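Local coordinates for protein insulinase family protease (Yersinia pestis, PDB 3GO9) that is predicted to be a protease of the insulinase (M16) family and binds zinc ions in the crystal, though whether it is an active peptidase remains uncertain, at residues Q91-Q96 and L132-D137; D126-A131 and A226-K231; D137-L142 and K231-L236. One frame throughout, in Å; residues are numbered along the deposited sequence.

Helix 125-140 takes part in all three contacts, meeting helix 87-95 in contact 1 and helix 222-233 in contacts 2 and 3. Contact 1 is buried and aromatic: two indoles meet edge to face and a leucine methyl packs beside them. Contact 2 lies at the surface and is the smallest, with 86 Å² buried against 148 and 130 Å² for contacts 1 and 3; a glutamine side chain reaches across from one helix to the other there. Contact 3, partly buried, brings together the chain where these helices end, through small and aliphatic groups. No hydrogen bond crosses between the segments in any of the three, so the differences lie in packing and burial.

Contact 1: residues Q91-Q96 and L132-D137; sequences QSLWQQ and LAWLSD
In the helical turn that presents Trp134 to Leu93 and Trp94, the carbonyl oxygen of Leu132 is gripped twice by Ser136: Ser136 OG donates to Leu132 O over 2.8 Å, and Ser136 N donates to the same oxygen from the opposite face of its plane. No hydrogen bond joins 91-96 to 132-137, and the 148 Å² buried between them come from apolar and aromatic contact.

The main element is a T-shaped indole pair. The planes stand at 83°, the five-membered ring centroids are 4.9 Å apart, and the edge of Trp94 is turned onto a face of Trp134. That edge lies along the indole beneath it: Trp94 NE1 is above the five-membered ring, 3.7 Å from Trp134 NE1, while Trp94 CZ2 is above the six-membered ring, 3.6 Å from Trp134 CH2. Trp134 can receive this edge because its CG is anti to the backbone N (chi1 -174°), which carries the indole out from its helix toward helix 87-95. Leu93 adds a methyl at the root of the same side chain, with Leu93 CD2 3.6 Å from Trp134 CB.

The polar end of Trp134 has its own partner, since NE1 is hydrogen-bonded to Ala78 O on helix 70-80; with the Trp94 edge over the ring, this bond should restrict rotation of the indole. Both tryptophans also touch Leu118 of strand 114-120, so the pair sits where helices 87-95, 125-140 and 70-80 converge beside the central sheet.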
ATOM      1  N   GLN A  91      11.602   1.469 -27.344  1.00 12.39           N
ATOM      2  CA  GLN A  91      12.676   0.826 -26.599  1.00 13.63           C
ATOM      3  C   GLN A  91      13.505   1.918 -25.882  1.00 12.43           C
ATOM      4  O   GLN A  91      13.877   1.751 -24.710  1.00 13.30           O
ATOM      5  CB  GLN A  91      13.564   0.006 -27.540  1.00 14.17           C
ATOM      6  CG  GLN A  91      14.890  -0.450 -26.905  1.00 17.88           C
ATOM      7  CD  GLN A  91      15.726  -1.333 -27.827  1.00 21.20           C
ATOM      8  OE1 GLN A  91      16.413  -0.831 -28.721  1.00 25.36           O
ATOM      9  NE2 GLN A  91      15.696  -2.663 -27.579  1.00 25.10           N
ATOM     10  N   SER A  92      13.809   3.020 -26.577  1.00 13.52           N
ATOM     11  CA  SER A  92      14.625   4.097 -25.986  1.00 13.19           C
ATOM     12  C   SER A  92      13.938   4.660 -24.706  1.00 12.21           C
ATOM     13  O   SER A  92      14.595   4.876 -23.685  1.00 10.64           O
ATOM     14  CB  SER A  92      14.913   5.197 -26.994  1.00 14.41           C
ATOM     15  OG  SER A  92      15.457   6.355 -26.359  1.00 18.57           O
ATOM     16  N   LEU A  93      12.627   4.867 -24.765  1.00 10.76           N
ATOM     17  CA  LEU A  93      11.914   5.363 -23.597  1.00 10.97           C
ATOM     18  C   LEU A  93      12.087   4.422 -22.426  1.00 10.35           C
ATOM     19  O   LEU A  93      12.420   4.862 -21.316  1.00  9.71           O
ATOM     20  CB  LEU A  93      10.420   5.574 -23.866  1.00 11.44           C
ATOM     21  CG  LEU A  93       9.559   5.838 -22.660  1.00 10.00           C
ATOM     22  CD1 LEU A  93       9.930   7.149 -21.959  1.00 12.64           C
ATOM     23  CD2 LEU A  93       8.062   5.898 -23.137  1.00 10.50           C
ATOM     24  N   TRP A  94      11.803   3.134 -22.649  1.00  9.84           N
ATOM     25  CA  TRP A  94      11.761   2.189 -21.550  1.00 10.47           C
ATOM     26  C   TRP A  94      13.159   1.845 -20.993  1.00 11.00           C
ATOM     27  O   TRP A  94      13.302   1.590 -19.828  1.00 11.11           O
ATOM     28  CB  TRP A  94      10.936   0.976 -21.916  1.00 10.67           C
ATOM     29  CG  TRP A  94       9.509   1.301 -21.822  1.00 10.41           C
ATOM     30  CD1 TRP A  94       8.628   1.533 -22.828  1.00 11.57           C
ATOM     31  CD2 TRP A  94       8.799   1.510 -20.608  1.00 10.53           C
ATOM     32  NE1 TRP A  94       7.394   1.865 -22.308  1.00 10.22           N
ATOM     33  CE2 TRP A  94       7.480   1.857 -20.944  1.00  9.19           C
ATOM     34  CE3 TRP A  94       9.158   1.446 -19.258  1.00 10.29           C
ATOM     35  CZ2 TRP A  94       6.502   2.112 -19.966  1.00 10.48           C
ATOM     36  CZ3 TRP A  94       8.186   1.695 -18.294  1.00 11.34           C
ATOM     37  CH2 TRP A  94       6.910   1.997 -18.646  1.00 10.35           C
ATOM     38  N   GLN A  95      14.192   1.936 -21.819  1.00 11.58           N
ATOM     39  CA  GLN A  95      15.550   1.855 -21.343  1.00 11.84           C
ATOM     40  C   GLN A  95      15.966   2.972 -20.432  1.00 11.93           C
ATOM     41  O   GLN A  95      16.971   2.844 -19.730  1.00 13.47           O
ATOM     42  CB  GLN A  95      16.541   1.791 -22.512  1.00 12.31           C
ATOM     43  CG  GLN A  95      16.505   0.418 -23.145  1.00 12.84           C
ATOM     44  CD  GLN A  95      17.464   0.217 -24.253  1.00 18.14           C
ATOM     45  OE1 GLN A  95      17.788   1.133 -25.000  1.00 15.77           O
ATOM     46  NE2 GLN A  95      17.887  -1.030 -24.423  1.00 23.71           N
ATOM     47  N   GLN A  96      15.211   4.060 -20.447  1.00 10.95           N
ATOM     48  CA  GLN A  96      15.506   5.225 -19.617  1.00 11.08           C
ATOM     49  C   GLN A  96      14.296   5.540 -18.742  1.00 11.62           C
ATOM     50  O   GLN A  96      14.148   6.666 -18.254  1.00 13.18           O
ATOM     51  CB  GLN A  96      15.823   6.407 -20.516  1.00 11.71           C
ATOM     52  CG  GLN A  96      17.045   6.194 -21.418  1.00 12.99           C
ATOM     53  CD  GLN A  96      17.202   7.322 -22.445  1.00 13.56           C
ATOM     54  OE1 GLN A  96      17.999   8.232 -22.246  1.00 14.74           O
ATOM     55  NE2 GLN A  96      16.495   7.218 -23.580  1.00 11.12           N
ATOM     56  N   LEU A 132       4.686  11.190 -21.545  1.00  9.91           N
ATOM     57  CA  LEU A 132       3.303  11.600 -21.657  1.00 10.32           C
ATOM     58  C   LEU A 132       2.637  11.051 -22.913  1.00 10.70           C
ATOM     59  O   LEU A 132       1.420  10.739 -22.889  1.00 10.46           O
ATOM     60  CB  LEU A 132       3.178  13.131 -21.569  1.00  9.97           C
ATOM     61  CG  LEU A 132       3.564  13.781 -20.238  1.00  9.32           C
ATOM     62  CD1 LEU A 132       3.342  15.298 -20.362  1.00 12.62           C
ATOM     63  CD2 LEU A 132       2.738  13.257 -19.053  1.00 11.85           C
ATOM     64  N   ALA A 133       3.414  10.898 -24.000  1.00  9.45           N
ATOM     65  CA  ALA A 133       2.900  10.372 -25.247  1.00  9.25           C
ATOM     66  C   ALA A 133       2.585   8.875 -25.068  1.00  8.84           C
ATOM     67  O   ALA A 133       1.520   8.406 -25.529  1.00  9.44           O
ATOM     68  CB  ALA A 133       3.904  10.618 -26.311  1.00  9.84           C
ATOM     69  N   TRP A 134       3.463   8.144 -24.377  1.00  9.11           N
ATOM     70  CA  TRP A 134       3.247   6.730 -24.144  1.00  8.13           C
ATOM     71  C   TRP A 134       1.997   6.560 -23.273  1.00  7.49           C
ATOM     72  O   TRP A 134       1.151   5.713 -23.513  1.00  7.62           O
ATOM     73  CB  TRP A 134       4.444   6.029 -23.483  1.00  9.03           C
ATOM     74  CG  TRP A 134       4.261   4.550 -23.386  1.00  7.89           C
ATOM     75  CD1 TRP A 134       4.453   3.638 -24.394  1.00  8.97           C
ATOM     76  CD2 TRP A 134       3.770   3.795 -22.255  1.00  7.38           C
ATOM     77  NE1 TRP A 134       4.154   2.363 -23.939  1.00 10.82           N
ATOM     78  CE2 TRP A 134       3.760   2.445 -22.630  1.00  9.41           C
ATOM     79  CE3 TRP A 134       3.353   4.136 -20.958  1.00 11.44           C
ATOM     80  CZ2 TRP A 134       3.346   1.447 -21.777  1.00  8.92           C
ATOM     81  CZ3 TRP A 134       2.982   3.109 -20.077  1.00 12.35           C
ATOM     82  CH2 TRP A 134       2.966   1.782 -20.522  1.00 10.01           C
ATOM     83  N   LEU A 135       1.874   7.394 -22.254  1.00  7.18           N
ATOM     84  CA  LEU A 135       0.753   7.273 -21.316  1.00  7.84           C
ATOM     85  C   LEU A 135      -0.571   7.666 -22.004  1.00  9.40           C
ATOM     86  O   LEU A 135      -1.618   7.042 -21.731  1.00 10.19           O
ATOM     87  CB  LEU A 135       0.947   8.124 -20.076  1.00  9.80           C
ATOM     88  CG  LEU A 135       2.049   7.616 -19.138  1.00  9.43           C
ATOM     89  CD1 LEU A 135       2.447   8.716 -18.129  1.00 11.42           C
ATOM     90  CD2 LEU A 135       1.653   6.357 -18.397  1.00  9.68           C
ATOM     91  N   SER A 136      -0.537   8.686 -22.850  1.00  8.88           N
ATOM     92  CA  SER A 136      -1.759   9.071 -23.636  1.00 10.11           C
ATOM     93  C   SER A 136      -2.112   8.097 -24.741  1.00 10.05           C
ATOM     94  O   SER A 136      -3.300   7.824 -24.975  1.00 10.81           O
ATOM     95  CB  SER A 136      -1.715  10.517 -24.090  1.00 12.62           C
ATOM     96  OG  SER A 136      -0.589  10.813 -24.888  1.00 13.85           O
ATOM     97  N   ASP A 137      -1.117   7.537 -25.404  1.00  9.15           N
ATOM     98  CA  ASP A 137      -1.353   6.402 -26.316  1.00  8.24           C
ATOM     99  C   ASP A 137      -2.047   5.270 -25.565  1.00  8.48           C
ATOM    100  O   ASP A 137      -3.025   4.685 -26.047  1.00 11.06           O
ATOM    101  CB  ASP A 137      -0.037   5.821 -26.895  1.00  8.33           C
ATOM    102  CG  ASP A 137       0.666   6.681 -27.942  1.00 10.18           C
ATOM    103  OD1 ASP A 137       0.114   7.716 -28.424  1.00 11.81           O
ATOM    104  OD2 ASP A 137       1.787   6.210 -28.343  1.00 10.74           O
TER

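Contact 2: residues D126-A131 and A226-K231; sequences DLLKDA and AAQISK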
ATOM      1  N   ASP A 126      12.739  15.896 -23.331  1.00 14.20           N
ATOM      2  CA  ASP A 126      12.376  15.019 -24.393  1.00 14.58           C
ATOM      3  C   ASP A 126      11.725  13.781 -23.861  1.00 13.08           C
ATOM      4  O   ASP A 126      10.707  13.341 -24.418  1.00 11.36           O
ATOM      5  CB  ASP A 126      13.549  14.645 -25.298  1.00 15.54           C
ATOM      6  CG  ASP A 126      14.771  14.124 -24.566  1.00 16.69           C
ATOM      7  OD1 ASP A 126      15.077  14.458 -23.401  1.00 18.21           O
ATOM      8  OD2 ASP A 126      15.516  13.412 -25.259  1.00 20.92           O
ATOM      9  N   LEU A 127      12.300  13.221 -22.809  1.00 11.86           N
ATOM     10  CA  LEU A 127      11.759  11.970 -22.264  1.00 11.10           C
ATOM     11  C   LEU A 127      10.439  12.207 -21.512  1.00 11.00           C
ATOM     12  O   LEU A 127       9.550  11.369 -21.518  1.00 10.55           O
ATOM     13  CB  LEU A 127      12.769  11.236 -21.357  1.00 10.76           C
ATOM     14  CG  LEU A 127      13.929  10.646 -22.121  1.00 11.48           C
ATOM     15  CD1 LEU A 127      14.932  10.142 -21.077  1.00 13.36           C
ATOM     16  CD2 LEU A 127      13.438   9.510 -23.068  1.00 15.47           C
ATOM     17  N   LEU A 128      10.282  13.385 -20.921  1.00 11.13           N
ATOM     18  CA  LEU A 128       8.999  13.741 -20.332  1.00 11.47           C
ATOM     19  C   LEU A 128       7.921  13.793 -21.403  1.00 11.67           C
ATOM     20  O   LEU A 128       6.843  13.233 -21.204  1.00 10.69           O
ATOM     21  CB  LEU A 128       9.097  15.043 -19.543  1.00 12.94           C
ATOM     22  CG  LEU A 128       7.788  15.580 -18.992  1.00 15.11           C
ATOM     23  CD1 LEU A 128       7.185  14.660 -17.954  1.00 15.40           C
ATOM     24  CD2 LEU A 128       8.080  16.934 -18.361  1.00 16.48           C
ATOM     25  N   LYS A 129       8.214  14.429 -22.542  1.00 11.59           N
ATOM     26  CA  LYS A 129       7.284  14.429 -23.660  1.00 12.79           C
ATOM     27  C   LYS A 129       6.956  13.005 -24.100  1.00 11.41           C
ATOM     28  O   LYS A 129       5.795  12.684 -24.313  1.00 12.94           O
ATOM     29  CB  LYS A 129       7.838  15.246 -24.840  1.00 13.73           C
ATOM     30  CG  LYS A 129       7.020  15.154 -26.102  1.00 19.29           C
ATOM     31  CD  LYS A 129       7.403  16.220 -27.140  1.00 23.77           C
ATOM     32  CE  LYS A 129       6.889  15.850 -28.578  1.00 27.24           C
ATOM     33  NZ  LYS A 129       7.899  16.148 -29.661  1.00 33.98           N
ATOM     34  N   ASP A 130       7.970  12.169 -24.240  1.00 11.79           N
ATOM     35  CA  ASP A 130       7.782  10.774 -24.673  1.00 11.78           C
ATOM     36  C   ASP A 130       6.943  10.026 -23.660  1.00 11.24           C
ATOM     37  O   ASP A 130       6.049   9.241 -24.033  1.00 11.64           O
ATOM     38  CB  ASP A 130       9.081  10.041 -24.883  1.00 14.21           C
ATOM     39  CG  ASP A 130       9.880  10.577 -26.065  1.00 19.94           C
ATOM     40  OD1 ASP A 130       9.297  11.302 -26.890  1.00 23.44           O
ATOM     41  OD2 ASP A 130      11.099  10.244 -26.132  1.00 25.36           O
ATOM     42  N   ALA A 131       7.231  10.227 -22.382  1.00  9.83           N
ATOM     43  CA  ALA A 131       6.458   9.548 -21.340  1.00  9.44           C
ATOM     44  C   ALA A 131       4.969   9.907 -21.416  1.00 11.34           C
ATOM     45  O   ALA A 131       4.087   9.059 -21.327  1.00 10.71           O
ATOM     46  CB  ALA A 131       6.994   9.852 -19.952  1.00 11.45           C
ATOM     47  N   ALA A 226       1.511  21.255 -16.465  1.00 12.94           N
ATOM     48  CA  ALA A 226       0.034  21.314 -16.417  1.00 12.72           C
ATOM     49  C   ALA A 226      -0.452  21.463 -17.846  1.00 12.99           C
ATOM     50  O   ALA A 226      -1.395  20.780 -18.248  1.00 11.75           O
ATOM     51  CB  ALA A 226      -0.498  22.450 -15.538  1.00 14.03           C
ATOM     52  N   ALA A 227       0.163  22.357 -18.623  1.00 12.60           N
ATOM     53  CA  ALA A 227      -0.283  22.538 -19.992  1.00 12.05           C
ATOM     54  C   ALA A 227      -0.061  21.308 -20.843  1.00 12.44           C
ATOM     55  O   ALA A 227      -0.900  20.966 -21.641  1.00 13.39           O
ATOM     56  CB  ALA A 227       0.355  23.780 -20.632  1.00 14.18           C
ATOM     57  N   GLN A 228       1.047  20.597 -20.625  1.00 11.85           N
ATOM     58  CA  GLN A 228       1.307  19.421 -21.364  1.00 11.19           C
ATOM     59  C   GLN A 228       0.330  18.309 -21.014  1.00 10.20           C
ATOM     60  O   GLN A 228      -0.048  17.490 -21.869  1.00 11.23           O
ATOM     61  CB  GLN A 228       2.688  18.930 -21.026  1.00 12.75           C
ATOM     62  CG  GLN A 228       3.755  19.708 -21.661  1.00 16.60           C
ATOM     63  CD  GLN A 228       5.076  19.111 -21.253  1.00 22.00           C
ATOM     64  OE1 GLN A 228       5.509  19.337 -20.158  1.00 22.99           O
ATOM     65  NE2 GLN A 228       5.640  18.229 -22.095  1.00 27.99           N
ATOM     66  N   ILE A 229       0.020  18.219 -19.732  1.00  9.70           N
ATOM     67  CA  ILE A 229      -0.970  17.189 -19.302  1.00  9.67           C
ATOM     68  C   ILE A 229      -2.315  17.464 -19.961  1.00 11.11           C
ATOM     69  O   ILE A 229      -2.966  16.546 -20.476  1.00 10.20           O
ATOM     70  CB  ILE A 229      -1.096  17.156 -17.774  1.00 10.75           C
ATOM     71  CG1 ILE A 229       0.170  16.545 -17.150  1.00 11.59           C
ATOM     72  CG2 ILE A 229      -2.423  16.455 -17.304  1.00 10.67           C
ATOM     73  CD1 ILE A 229       0.292  16.845 -15.649  1.00 14.10           C
ATOM     74  N   SER A 230      -2.762  18.706 -19.947  1.00 11.24           N
ATOM     75  CA  SER A 230      -4.026  19.042 -20.628  1.00 12.36           C
ATOM     76  C   SER A 230      -4.022  18.681 -22.095  1.00 13.31           C
ATOM     77  O   SER A 230      -4.963  18.070 -22.612  1.00 15.17           O
ATOM     78  CB  SER A 230      -4.287  20.535 -20.477  1.00 13.50           C
ATOM     79  OG  SER A 230      -5.568  20.824 -20.983  1.00 15.72           O
ATOM     80  N   LYS A 231      -2.958  18.988 -22.780  1.00 13.20           N
ATOM     81  CA  LYS A 231      -2.870  18.711 -24.217  0.60 15.37           C
ATOM     82  C   LYS A 231      -2.802  17.212 -24.512  1.00 14.37           C
ATOM     83  O   LYS A 231      -3.327  16.759 -25.521  1.00 16.21           O
ATOM     84  CB  LYS A 231      -1.679  19.440 -24.849  0.60 15.99           C
ATOM     85  CG  LYS A 231      -1.708  20.981 -24.675  0.60 19.34           C
ATOM     86  CD  LYS A 231      -0.601  21.673 -25.460  0.60 22.81           C
ATOM     87  CE  LYS A 231      -0.730  23.195 -25.426  0.60 23.88           C
ATOM     88  NZ  LYS A 231      -0.288  23.802 -24.177  0.60 23.75           N
TER
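Leu128 and Lys129 meet Gln228 in a small surface contact, and the van der Waals part of it involves one leucine methyl. Leu128 CD2 comes to 4.0 Å from Gln228 OE1, the aliphatic branch lying against the oxygen side of the amide. Leu128 reaches this far because its CG is anti to the backbone N (chi1 175°), which swings the branched end toward helix 222-233 although its CB leaves the backbone at an angle to it. Against Lys129 the approach is looser: Gln228 NE2 is 4.4 Å from Lys129 CA, so the amide nitrogen faces the backbone of helix 125-140, while the lysine's aliphatic chain leads its ammonium group away from the contact.

Polar bonding between the segments is absent; the backbone hydrogen bonds found here run within each helix. Gln228 nevertheless spans most of the distance: the nearest pair of CA atoms, Lys129 CA and Gln228 CA, is 8.1 Å apart, and beyond CG the glutamine is extended (chi2 -180°), placing its amide against the neighbouring helix. The total of 86 Å² buried fits one polar side chain reaching across.

The two helices run in the same general direction and lie next to each other on the sheet. Beneath Leu128 is Leu120 of strand 114-120, Ile229 touches Trp37 of strand 36-41, and the stem of Gln228 continues onto Leu132, one turn further along helix 125-140.

Contact 3: residues D137-L142 and K231-L236; sequences DTAGNL and KAFSEL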
ATOM      1  N   ASP A 137      -1.117   7.537 -25.404  1.00  9.15           N
ATOM      2  CA  ASP A 137      -1.353   6.402 -26.316  1.00  8.24           C
ATOM      3  C   ASP A 137      -2.047   5.270 -25.565  1.00  8.48           C
ATOM      4  O   ASP A 137      -3.025   4.685 -26.047  1.00 11.06           O
ATOM      5  CB  ASP A 137      -0.037   5.821 -26.895  1.00  8.33           C
ATOM      6  CG  ASP A 137       0.666   6.681 -27.942  1.00 10.18           C
ATOM      7  OD1 ASP A 137       0.114   7.716 -28.424  1.00 11.81           O
ATOM      8  OD2 ASP A 137       1.787   6.210 -28.343  1.00 10.74           O
ATOM      9  N   THR A 138      -1.546   4.929 -24.375  1.00  8.00           N
ATOM     10  CA  THR A 138      -2.098   3.823 -23.645  1.00  8.18           C
ATOM     11  C   THR A 138      -3.543   4.127 -23.175  1.00  8.50           C
ATOM     12  O   THR A 138      -4.443   3.268 -23.269  1.00 11.01           O
ATOM     13  CB  THR A 138      -1.207   3.549 -22.440  1.00  7.98           C
ATOM     14  OG1 THR A 138       0.107   3.161 -22.885  1.00  8.12           O
ATOM     15  CG2 THR A 138      -1.750   2.448 -21.589  1.00 10.96           C
ATOM     16  N   ALA A 139      -3.736   5.355 -22.713  1.00  8.39           N
ATOM     17  CA  ALA A 139      -5.015   5.783 -22.093  1.00  9.08           C
ATOM     18  C   ALA A 139      -6.124   5.817 -23.099  1.00  9.51           C
ATOM     19  O   ALA A 139      -7.287   5.479 -22.759  1.00 10.83           O
ATOM     20  CB  ALA A 139      -4.889   7.144 -21.465  1.00  9.31           C
ATOM     21  N   GLY A 140      -5.821   6.227 -24.318  1.00  9.76           N
ATOM     22  CA  GLY A 140      -6.863   6.436 -25.337  1.00 11.82           C
ATOM     23  C   GLY A 140      -6.706   5.837 -26.702  1.00 13.20           C
ATOM     24  O   GLY A 140      -7.663   5.914 -27.484  1.00 13.85           O
ATOM     25  N   ASN A 141      -5.539   5.277 -27.029  1.00 10.67           N
ATOM     26  CA  ASN A 141      -5.316   4.736 -28.382  1.00  9.61           C
ATOM     27  C   ASN A 141      -4.480   3.457 -28.337  1.00  9.83           C
ATOM     28  O   ASN A 141      -3.632   3.209 -29.177  1.00 11.64           O
ATOM     29  CB  ASN A 141      -4.640   5.779 -29.266  1.00 10.37           C
ATOM     30  CG  ASN A 141      -4.726   5.455 -30.763  1.00 10.45           C
ATOM     31  OD1 ASN A 141      -5.626   4.787 -31.220  1.00 12.16           O
ATOM     32  ND2 ASN A 141      -3.722   5.901 -31.519  1.00  9.27           N
ATOM     33  N   LEU A 142      -4.781   2.628 -27.371  1.00 10.40           N
ATOM     34  CA  LEU A 142      -4.022   1.370 -27.144  1.00  9.85           C
ATOM     35  C   LEU A 142      -4.040   0.503 -28.407  1.00 10.87           C
ATOM     36  O   LEU A 142      -5.068   0.403 -29.076  1.00 10.19           O
ATOM     37  CB  LEU A 142      -4.612   0.611 -25.953  1.00 11.42           C
ATOM     38  CG  LEU A 142      -3.864  -0.652 -25.540  1.00 11.90           C
ATOM     39  CD1 LEU A 142      -2.507  -0.277 -24.988  1.00 11.48           C
ATOM     40  CD2 LEU A 142      -4.677  -1.479 -24.485  1.00 14.09           C
ATOM     41  N   LYS A 231      -2.958  18.988 -22.780  1.00 13.20           N
ATOM     42  CA  LYS A 231      -2.870  18.711 -24.217  0.60 15.37           C
ATOM     43  C   LYS A 231      -2.802  17.212 -24.512  1.00 14.37           C
ATOM     44  O   LYS A 231      -3.327  16.759 -25.521  1.00 16.21           O
ATOM     45  CB  LYS A 231      -1.679  19.440 -24.849  0.60 15.99           C
ATOM     46  CG  LYS A 231      -1.708  20.981 -24.675  0.60 19.34           C
ATOM     47  CD  LYS A 231      -0.601  21.673 -25.460  0.60 22.81           C
ATOM     48  CE  LYS A 231      -0.730  23.195 -25.426  0.60 23.88           C
ATOM     49  NZ  LYS A 231      -0.288  23.802 -24.177  0.60 23.75           N
ATOM     50  N   ALA A 232      -2.183  16.419 -23.622  1.00 13.06           N
ATOM     51  CA  ALA A 232      -2.070  14.974 -23.781  1.00 12.24           C
ATOM     52  C   ALA A 232      -3.356  14.239 -23.518  1.00 11.63           C
ATOM     53  O   ALA A 232      -3.625  13.266 -24.215  1.00 12.49           O
ATOM     54  CB  ALA A 232      -0.945  14.415 -22.927  1.00 13.11           C
ATOM     55  N   PHE A 233      -4.118  14.673 -22.504  1.00 11.44           N
ATOM     56  CA  PHE A 233      -5.203  13.853 -21.993  1.00 10.42           C
ATOM     57  C   PHE A 233      -6.606  14.431 -22.163  1.00 11.21           C
ATOM     58  O   PHE A 233      -7.565  13.780 -21.777  1.00 11.44           O
ATOM     59  CB  PHE A 233      -4.975  13.508 -20.521  1.00  9.44           C
ATOM     60  CG  PHE A 233      -3.717  12.668 -20.270  1.00 10.66           C
ATOM     61  CD1 PHE A 233      -2.573  13.263 -19.808  1.00 10.45           C
ATOM     62  CD2 PHE A 233      -3.689  11.319 -20.592  1.00  9.21           C
ATOM     63  CE1 PHE A 233      -1.434  12.532 -19.614  1.00 13.00           C
ATOM     64  CE2 PHE A 233      -2.536  10.565 -20.363  1.00 11.66           C
ATOM     65  CZ  PHE A 233      -1.429  11.189 -19.873  1.00 10.22           C
ATOM     66  N   SER A 234      -6.726  15.656 -22.665  1.00 11.79           N
ATOM     67  CA  SER A 234      -8.054  16.285 -22.695  0.60 12.48           C
ATOM     68  C   SER A 234      -8.990  15.712 -23.774  1.00 13.39           C
ATOM     69  O   SER A 234     -10.216  15.961 -23.712  1.00 12.84           O
ATOM     70  CB  SER A 234      -7.941  17.806 -22.828  0.60 12.52           C
ATOM     71  OG  SER A 234      -7.345  18.159 -24.078  0.60 12.41           O
ATOM     72  N   GLU A 235      -8.434  14.978 -24.714  1.00 11.99           N
ATOM     73  CA  GLU A 235      -9.202  14.422 -25.806  1.00 14.17           C
ATOM     74  C   GLU A 235      -9.778  13.033 -25.477  1.00 14.54           C
ATOM     75  O   GLU A 235     -10.639  12.522 -26.215  1.00 16.00           O
ATOM     76  CB  GLU A 235      -8.334  14.518 -27.083  1.00 15.84           C
ATOM     77  CG  GLU A 235      -8.889  13.898 -28.341  1.00 16.36           C
ATOM     78  CD  GLU A 235     -10.185  14.490 -28.805  1.00 17.16           C
ATOM     79  OE1 GLU A 235     -10.417  15.714 -28.649  1.00 17.02           O
ATOM     80  OE2 GLU A 235     -10.911  13.638 -29.328  1.00 16.82           O
ATOM     81  N   LEU A 236      -9.415  12.426 -24.328  1.00 12.13           N
ATOM     82  CA  LEU A 236      -9.943  11.119 -23.952  1.00 12.40           C
ATOM     83  C   LEU A 236     -11.448  11.219 -23.826  1.00 13.21           C
ATOM     84  O   LEU A 236     -11.965  12.262 -23.438  1.00 13.25           O
ATOM     85  CB  LEU A 236      -9.365  10.661 -22.630  1.00 11.18           C
ATOM     86  CG  LEU A 236      -7.842  10.479 -22.619  1.00 11.45           C
ATOM     87  CD1 LEU A 236      -7.426  10.116 -21.209  1.00 12.26           C
ATOM     88  CD2 LEU A 236      -7.457   9.389 -23.617  1.00 12.82           C
TER
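Phe233 is the first residue of 231-236 to touch 137-142, and it does so with a ring edge: Phe233 CE2 is 4.3 Å from Ala139 CB, with the methyl close to the ring plane. The same ring is stacked with Phe35 and also touches Leu135 and Ser136 of helix 125-140.

From Phe233 the chain folds into a type I beta turn ending at Leu236. The closing bond, Leu236 N to Phe233 O, is weak at 3.4 Å, but Asn33 ND2 hydrogen-bonds both Phe233 O and Leu236 O and so ties the two ends of the turn together.

Leu236 makes the larger part of the contact. Its CB does not point straight at 137-142; with CG beside the backbone N and anti to the carbonyl carbon (chi1 -62°), the side chain turns so that both methyls come down on Ala139 and Gly140. Leu236 CD1 lies 3.9 Å from Ala139 CB, an ordinary apolar distance. Leu236 CD2 sits against the backbone, 3.5 Å from Gly140 CA and 3.6 Å from Gly140 N; the first is tighter than usual van der Waals contact, at a residue with no side chain in the way. It also marks where the backbones draw together, Gly140 CA and Leu236 CA being 5.8 Å apart. Helix 125-140 is finishing here, and Asn141 N still bonds Asp137 O at 2.8 Å.

Ala139 and Leu236 both rest on Met212 of strand 212-218, and Phe233 on Leu214. Neighbouring helices layered on a mixed sheet, with their C-terminal ends brought together over a central strand, are consistent with the alpha/beta fold of M16 peptidase domains.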